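Local coordinates for protein putative invasin (Yersinia pseudotuberculosis IP 31758, PDB 5N40) that probably serves as a bacterial adhesin, with immunoglobulin-like domains carrying a C-type lectin-like domain likely to engage host surfaces, at residues 193-197 with 228-232; 219-223 with 263-267; 243-247 with 304-308. The protein carries 1 engineered substitution. One frame throughout, in Å; residues are numbered along the deposited sequence.

Contact 1: residues 193-197 with 228-232; sequences GIGVQ and SMWGN
The junction between the bacterial immunoglobulin-like domain and the C-type lectin-like adhesion domain is closed here by Gly195 and Trp230, which meet loop to loop. Trp230 N donates a nearly straight hydrogen bond to Gly195 O (2.9 Å, 168°), arriving from above the carbonyl plane. Gly195 has a positive phi and no side chain, so the loops come close enough for Trp230 O to lie 3.3 Å from Gly195 CA. Gly195 O also sits at the edge of the Trp230 indole, in the ring plane, 3.4 Å from Trp230 CD1.

Met229 reaches across on the other flank of this bond. Successive bends, at chi2 (-58°) and again at the next torsion, curl its chain so that the Met229 CE methyl touches Ile194 O (3.4 Å) and packs against Ile194 CG1 and Val196 CG1. Further along, Gln197 runs beside Trp230 in the same direction, and the indole continues onto Thr215 and Asn217 of strand 209-217 and onto Arg116 and Arg153. The Gln197 amide is turned only 26° from the indole plane; its CB lies 3.7 Å from Trp230 NE1, and its NE2 4.1 Å from Trp230 CZ2.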
loop_
_atom_site.group_PDB
_atom_site.type_symbol
_atom_site.label_atom_id
_atom_site.label_comp_id
_atom_site.label_asym_id
_atom_site.label_seq_id
_atom_site.Cartn_x
_atom_site.Cartn_y
_atom_site.Cartn_z
ATOM N N GLY A 193 6.086 10.298 3.361
ATOM C CA GLY A 193 6.120 9.704 4.681
ATOM C C GLY A 193 7.063 10.430 5.623
ATOM O O GLY A 193 7.988 11.130 5.212
ATOM N N ILE A 194 6.816 10.264 6.925
ATOM C CA ILE A 194 7.694 10.833 7.939
ATOM C C ILE A 194 8.361 9.749 8.790
ATOM O O ILE A 194 8.918 10.045 9.838
ATOM C CB ILE A 194 6.948 11.864 8.810
ATOM C CG1 ILE A 194 5.828 11.222 9.642
ATOM C CG2 ILE A 194 6.391 12.974 7.915
ATOM C CD1 ILE A 194 5.165 12.193 10.615
ATOM N N GLY A 195 8.331 8.493 8.336
ATOM C CA GLY A 195 9.002 7.406 9.030
ATOM C C GLY A 195 8.062 6.520 9.821
ATOM O O GLY A 195 8.244 6.319 11.028
ATOM N N VAL A 196 7.059 5.968 9.145
ATOM C CA VAL A 196 5.988 5.256 9.825
ATOM C C VAL A 196 5.801 3.866 9.225
ATOM O O VAL A 196 6.162 3.590 8.077
ATOM C CB VAL A 196 4.656 6.044 9.783
ATOM C CG1 VAL A 196 4.796 7.345 10.547
ATOM C CG2 VAL A 196 4.228 6.330 8.356
ATOM N N GLN A 197 5.214 2.993 10.043
ATOM C CA GLN A 197 4.756 1.676 9.630
ATOM C C GLN A 197 3.262 1.775 9.356
ATOM O O GLN A 197 2.488 2.122 10.255
ATOM C CB GLN A 197 5.038 0.643 10.720
ATOM C CG GLN A 197 4.508 -0.749 10.448
ATOM C CD GLN A 197 4.419 -1.589 11.706
ATOM O OE1 GLN A 197 3.353 -1.696 12.329
ATOM N NE2 GLN A 197 5.524 -2.205 12.077
ATOM N N SER A 228 12.313 7.328 17.745
ATOM C CA SER A 228 10.864 7.512 17.716
ATOM C C SER A 228 10.274 7.041 16.392
ATOM O O SER A 228 9.264 6.327 16.370
ATOM C CB SER A 228 10.521 8.982 17.959
ATOM O OG SER A 228 10.847 9.375 19.283
ATOM N N MET A 229 10.887 7.437 15.284
ATOM C CA MET A 229 10.423 7.097 13.949
ATOM C C MET A 229 11.274 5.984 13.353
ATOM O O MET A 229 12.355 5.647 13.849
ATOM C CB MET A 229 10.468 8.330 13.036
ATOM C CG MET A 229 10.020 9.633 13.688
ATOM S SD MET A 229 8.343 9.584 14.356
ATOM C CE MET A 229 7.393 9.394 12.859
ATOM N N TRP A 230 10.779 5.432 12.245
ATOM C CA TRP A 230 11.538 4.464 11.458
ATOM C C TRP A 230 12.447 5.219 10.492
ATOM O O TRP A 230 11.954 5.970 9.644
ATOM C CB TRP A 230 10.595 3.547 10.688
ATOM C CG TRP A 230 9.684 2.735 11.544
ATOM C CD1 TRP A 230 8.410 3.052 11.933
ATOM C CD2 TRP A 230 9.966 1.451 12.100
ATOM N NE1 TRP A 230 7.889 2.041 12.703
ATOM C CE2 TRP A 230 8.826 1.047 12.822
ATOM C CE3 TRP A 230 11.080 0.606 12.065
ATOM C CZ2 TRP A 230 8.769 -0.165 13.503
ATOM C CZ3 TRP A 230 11.020 -0.597 12.736
ATOM C CH2 TRP A 230 9.875 -0.972 13.447
ATOM N N GLY A 231 13.768 5.006 10.592
ATOM C CA GLY A 231 14.714 5.835 9.869
ATOM C C GLY A 231 15.884 5.054 9.299
ATOM O O GLY A 231 16.102 3.887 9.630
ATOM N N ASN A 232 16.644 5.731 8.427
ATOM C CA ASN A 232 17.872 5.172 7.861
ATOM C C ASN A 232 18.972 6.222 7.807
ATOM O O ASN A 232 19.740 6.285 6.844
ATOM C CB ASN A 232 17.636 4.604 6.459
ATOM C CG ASN A 232 17.299 5.680 5.447
ATOM O OD1 ASN A 232 16.530 6.597 5.738
ATOM N ND2 ASN A 232 17.879 5.581 4.250
#

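Contact 2: residues 219-223 with 263-267; sequences ITSPD and NNETW
Glu265 OE2 is gripped by the hydroxyl of Ser221 and by the backbone N-H of Met229; Ser221 OG donates to Glu265 OE2 at 2.5 Å, a very short hydrogen bond, and itself accepts one from water 2. The bond ties the connection that leaves the immunoglobulin-like domain to a beta-hairpin of the C-type lectin-like domain, strands 258-262 and 265-269. Asn263 and Asn264 form the hairpin's two-residue bend, both with positive phi as in a type I' turn.

The Glu265 chain folds over at chi2 (-73°), which swings its carboxylate toward the linker, where OE1 receives the N-H of Ser228. Three N-H or O-H groups thus converge on this buried carboxylate, an environment that would probably favour its charged form.

Two waters fill out the polar seam. Water 2 bonds to Thr220 OG1 and donates to Asn263 O (2.6 Å) besides Ser221 OG, joining three protein oxygens. Water 1 donates to Thr220 O (2.8 Å) and accepts from Asn263 ND2, holding the asparagine amide toward the linker. Between the two waters the side chains of Thr220 and Asn263 cross at about a right angle, with Thr220 CB 3.7 Å from Asn263 CB.

Trp267 completes the contact: its NE1 donates to Glu262 O, and the benzo end of the indole faces the linker. Thr220 O lies at the ring edge, 4.1 Å from Trp267 CZ2. The apolar touch is that of Pro222 CD, which approaches obliquely to 3.9 Å from Trp267 CH2.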
loop_
_atom_site.group_PDB
_atom_site.type_symbol
_atom_site.label_atom_id
_atom_site.label_comp_id
_atom_site.label_asym_id
_atom_site.label_seq_id
_atom_site.Cartn_x
_atom_site.Cartn_y
_atom_site.Cartn_z
ATOM N N ILE A 219 14.890 9.733 6.355
ATOM C CA ILE A 219 16.342 9.856 6.442
ATOM C C ILE A 219 16.753 10.515 7.754
ATOM O O ILE A 219 17.859 10.277 8.255
ATOM C CB ILE A 219 16.873 10.613 5.209
ATOM C CG1 ILE A 219 18.405 10.516 5.110
ATOM C CG2 ILE A 219 16.432 12.074 5.232
ATOM C CD1 ILE A 219 18.930 9.107 4.819
ATOM N N THR A 220 15.871 11.311 8.352
ATOM C CA THR A 220 16.211 12.153 9.488
ATOM C C THR A 220 16.064 11.451 10.830
ATOM O O THR A 220 16.182 12.108 11.872
ATOM C CB THR A 220 15.368 13.433 9.474
ATOM O OG1 THR A 220 13.986 13.134 9.235
ATOM C CG2 THR A 220 15.873 14.388 8.408
ATOM N N SER A 221 15.827 10.137 10.836
ATOM C CA SER A 221 15.808 9.355 12.056
ATOM C C SER A 221 16.862 8.257 11.992
ATOM O O SER A 221 17.043 7.629 10.941
ATOM C CB SER A 221 14.430 8.712 12.286
ATOM O OG SER A 221 13.492 9.665 12.740
ATOM N N PRO A 222 17.558 7.984 13.086
ATOM C CA PRO A 222 18.526 6.883 13.060
ATOM C C PRO A 222 17.827 5.530 13.086
ATOM O O PRO A 222 16.716 5.384 13.608
ATOM C CB PRO A 222 19.358 7.114 14.319
ATOM C CG PRO A 222 18.446 7.830 15.247
ATOM C CD PRO A 222 17.486 8.632 14.405
ATOM N N ASP A 223 18.501 4.532 12.506
ATOM C CA ASP A 223 18.008 3.154 12.511
ATOM C C ASP A 223 18.404 2.532 13.843
ATOM O O ASP A 223 19.380 1.785 13.961
ATOM C CB ASP A 223 18.562 2.364 11.332
ATOM C CG ASP A 223 17.992 0.952 11.256
ATOM O OD1 ASP A 223 16.969 0.675 11.920
ATOM O OD2 ASP A 223 18.569 0.113 10.528
ATOM N N ASN A 263 13.465 17.100 14.109
ATOM C CA ASN A 263 13.074 16.066 13.151
ATOM C C ASN A 263 12.470 14.864 13.870
ATOM O O ASN A 263 12.783 13.713 13.560
ATOM C CB ASN A 263 14.253 15.647 12.275
ATOM C CG ASN A 263 14.846 16.818 11.517
ATOM O OD1 ASN A 263 14.126 17.733 11.117
ATOM N ND2 ASN A 263 16.159 16.803 11.324
ATOM N N ASN A 264 11.606 15.143 14.849
ATOM C CA ASN A 264 10.819 14.132 15.555
ATOM C C ASN A 264 11.682 13.171 16.365
ATOM O O ASN A 264 11.244 12.057 16.694
ATOM C CB ASN A 264 9.932 13.355 14.579
ATOM C CG ASN A 264 8.822 14.212 14.007
ATOM O OD1 ASN A 264 8.207 15.005 14.721
ATOM N ND2 ASN A 264 8.565 14.069 12.713
ATOM N N GLU A 265 12.899 13.584 16.699
ATOM C CA GLU A 265 13.782 12.833 17.579
ATOM C C GLU A 265 14.371 13.771 18.628
ATOM O O GLU A 265 14.470 14.986 18.420
ATOM C CB GLU A 265 14.916 12.157 16.788
ATOM C CG GLU A 265 14.457 11.296 15.621
ATOM C CD GLU A 265 13.809 9.986 16.060
ATOM O OE1 GLU A 265 13.896 9.647 17.265
ATOM O OE2 GLU A 265 13.209 9.306 15.190
ATOM N N THR A 266 14.777 13.189 19.758
ATOM C CA THR A 266 15.379 13.928 20.862
ATOM C C THR A 266 16.864 13.601 20.933
ATOM O O THR A 266 17.245 12.449 21.168
ATOM C CB THR A 266 14.698 13.595 22.189
ATOM O OG1 THR A 266 13.324 13.976 22.115
ATOM C CG2 THR A 266 15.359 14.340 23.340
ATOM N N TRP A 267 17.690 14.622 20.765
ATOM C CA TRP A 267 19.124 14.453 20.615
ATOM C C TRP A 267 19.866 14.880 21.871
ATOM O O TRP A 267 19.471 15.825 22.559
ATOM C CB TRP A 267 19.626 15.263 19.425
ATOM C CG TRP A 267 18.954 14.861 18.162
ATOM C CD1 TRP A 267 17.868 15.448 17.583
ATOM C CD2 TRP A 267 19.310 13.762 17.327
ATOM N NE1 TRP A 267 17.541 14.793 16.425
ATOM C CE2 TRP A 267 18.411 13.748 16.249
ATOM C CE3 TRP A 267 20.314 12.787 17.386
ATOM C CZ2 TRP A 267 18.480 12.790 15.234
ATOM C CZ3 TRP A 267 20.388 11.852 16.387
ATOM C CH2 TRP A 267 19.474 11.854 15.322
HETATM O O HOH W 1 17.680 14.512 12.049
HETATM O O HOH W 2 12.734 12.065 11.500
#

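Contact 3: residues 243-247 with 304-308; sequences TFKRP and GWPTM
Trp305 lays its indole against the backbone of residues 244-247, and one ring face takes two CH-pi contacts. Arg246 CA stands 3.8 Å from the centroid of the Trp305 six-membered ring, 23° off the normal, while Pro247 CD lies 4.3 Å from that of the five-membered ring. At the far rim, Trp305 CH2 meets two carbonyls: Phe244 O is in the ring plane at the edge, 3.5 Å away, and Lys245 O approaches obliquely at 3.4 Å. Phe244 CB touches the same CH2 carbon, although the phenyl ring turns off to pack on Leu287 and Leu290 of helix 284-293. The next residue along, Pro306, extends the packing: its CD and Pro247 CG reach toward each other to 3.7 Å.

A second shell sets these pieces in place. Trp305 NE1 donates to Ala234 O, which fixes the rotation of the indole, and Arg246 CB rests 3.7 Å from that same nitrogen. The Arg246 chain is extended from CG to NE and heads away from the ring. Its NH1 donates a bent bond to Pro247 O (3.0 Å, 137°), NE pairs with Glu235 and NH2 with Glu252, so the buried guanidinium is bound on all three nitrogens.

Farther out, Thr243 and Lys245 make backbone hydrogen bonds to Leu352 and Cys350, the latter disulfide-linked to Cys279. This antiparallel pairing of an early strand with the C-terminal segment, which closes the domain, is characteristic of the C-type lectin-like fold.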
loop_
_atom_site.group_PDB
_atom_site.type_symbol
_atom_site.label_atom_id
_atom_site.label_comp_id
_atom_site.label_asym_id
_atom_site.label_seq_id
_atom_site.Cartn_x
_atom_site.Cartn_y
_atom_site.Cartn_z
ATOM N N THR A 243 36.442 10.365 9.061
ATOM C CA THR A 243 35.144 9.724 9.240
ATOM C C THR A 243 34.423 10.362 10.419
ATOM O O THR A 243 35.018 10.557 11.483
ATOM C CB THR A 243 35.298 8.216 9.462
ATOM O OG1 THR A 243 35.874 7.620 8.293
ATOM C CG2 THR A 243 33.949 7.555 9.733
ATOM N N PHE A 244 33.142 10.673 10.224
ATOM C CA PHE A 244 32.335 11.409 11.190
ATOM C C PHE A 244 31.126 10.567 11.586
ATOM O O PHE A 244 30.445 10.016 10.719
ATOM C CB PHE A 244 31.856 12.743 10.601
ATOM C CG PHE A 244 32.955 13.611 10.028
ATOM C CD1 PHE A 244 33.450 13.384 8.743
ATOM C CD2 PHE A 244 33.454 14.684 10.747
ATOM C CE1 PHE A 244 34.434 14.191 8.211
ATOM C CE2 PHE A 244 34.443 15.493 10.210
ATOM C CZ PHE A 244 34.925 15.246 8.942
ATOM N N LYS A 245 30.850 10.488 12.887
ATOM C CA LYS A 245 29.717 9.716 13.396
ATOM C C LYS A 245 28.481 10.602 13.503
ATOM O O LYS A 245 28.577 11.790 13.827
ATOM C CB LYS A 245 30.062 9.128 14.767
ATOM C CG LYS A 245 29.159 7.997 15.235
ATOM C CD LYS A 245 29.496 7.598 16.670
ATOM C CE LYS A 245 28.870 6.268 17.057
ATOM N NZ LYS A 245 27.395 6.258 16.802
ATOM N N ARG A 246 27.311 10.018 13.227
ATOM C CA ARG A 246 26.075 10.750 13.429
ATOM C C ARG A 246 25.987 11.191 14.888
ATOM O O ARG A 246 26.623 10.597 15.763
ATOM C CB ARG A 246 24.862 9.890 13.066
ATOM C CG ARG A 246 24.648 8.676 13.950
ATOM C CD ARG A 246 23.249 8.132 13.761
ATOM N NE ARG A 246 23.000 6.887 14.489
ATOM C CZ ARG A 246 22.620 6.805 15.764
ATOM N NH1 ARG A 246 22.445 7.894 16.502
ATOM N NH2 ARG A 246 22.410 5.616 16.309
ATOM N N PRO A 247 25.210 12.231 15.176
ATOM C CA PRO A 247 24.977 12.598 16.578
ATOM C C PRO A 247 24.200 11.515 17.313
ATOM O O PRO A 247 23.508 10.687 16.715
ATOM C CB PRO A 247 24.173 13.900 16.487
ATOM C CG PRO A 247 23.592 13.909 15.120
ATOM C CD PRO A 247 24.553 13.162 14.246
ATOM N N GLY A 304 20.528 12.946 6.523
ATOM C CA GLY A 304 19.567 12.953 7.601
ATOM C C GLY A 304 20.011 13.600 8.898
ATOM O O GLY A 304 19.202 13.685 9.827
ATOM N N TRP A 305 21.248 14.086 9.002
ATOM C CA TRP A 305 21.697 14.603 10.296
ATOM C C TRP A 305 20.979 15.913 10.630
ATOM O O TRP A 305 20.699 16.711 9.733
ATOM C CB TRP A 305 23.207 14.836 10.306
ATOM C CG TRP A 305 24.015 13.599 10.153
ATOM C CD1 TRP A 305 23.570 12.371 9.775
ATOM C CD2 TRP A 305 25.428 13.469 10.358
ATOM N NE1 TRP A 305 24.613 11.479 9.741
ATOM C CE2 TRP A 305 25.767 12.130 10.090
ATOM C CE3 TRP A 305 26.433 14.355 10.747
ATOM C CZ2 TRP A 305 27.069 11.650 10.203
ATOM C CZ3 TRP A 305 27.735 13.878 10.851
ATOM C CH2 TRP A 305 28.037 12.540 10.583
ATOM N N PRO A 306 20.664 16.159 11.907
ATOM C CA PRO A 306 19.965 17.400 12.285
ATOM C C PRO A 306 20.912 18.589 12.251
ATOM O O PRO A 306 21.976 18.561 12.876
ATOM C CB PRO A 306 19.489 17.115 13.713
ATOM C CG PRO A 306 20.501 16.147 14.240
ATOM C CD PRO A 306 20.903 15.289 13.073
ATOM N N THR A 307 20.503 19.657 11.563
ATOM C CA THR A 307 21.408 20.772 11.288
ATOM C C THR A 307 20.937 22.114 11.843
ATOM O O THR A 307 21.596 23.131 11.592
ATOM C CB THR A 307 21.638 20.910 9.779
ATOM O OG1 THR A 307 20.386 21.125 9.120
ATOM C CG2 THR A 307 22.325 19.676 9.216
ATOM N N MET A 308 19.833 22.163 12.588
ATOM C CA MET A 308 19.387 23.451 13.122
ATOM C C MET A 308 20.341 23.992 14.182
ATOM O O MET A 308 20.391 25.209 14.400
ATOM C CB MET A 308 17.977 23.335 13.706
ATOM C CG MET A 308 16.883 23.244 12.660
ATOM S SD MET A 308 15.235 23.132 13.398
ATOM C CE MET A 308 14.194 23.334 11.954
#

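The three contacts form a row running from the domain junction into the adhesion domain. Contacts 1 and 2, with centres 8 Å apart, share the Glu265 carboxylate, which binds the 228-232 loop as well as the linker; beside it Met229 CB packs 3.3 Å from Ser221 OG. Contacts 2 and 3, 10 Å between centres, meet by packing: Trp267 CZ3 lies 3.3 Å from Pro247 O, and Pro222 CB rests on the guanidinium carbon, Arg246 CZ, at 3.6 Å. Contacts 1 and 3 do not touch; their centres are about 17 Å apart and their nearest atoms about 7 Å. Contact 2 therefore bridges the interdomain seam and the lectin-like interior.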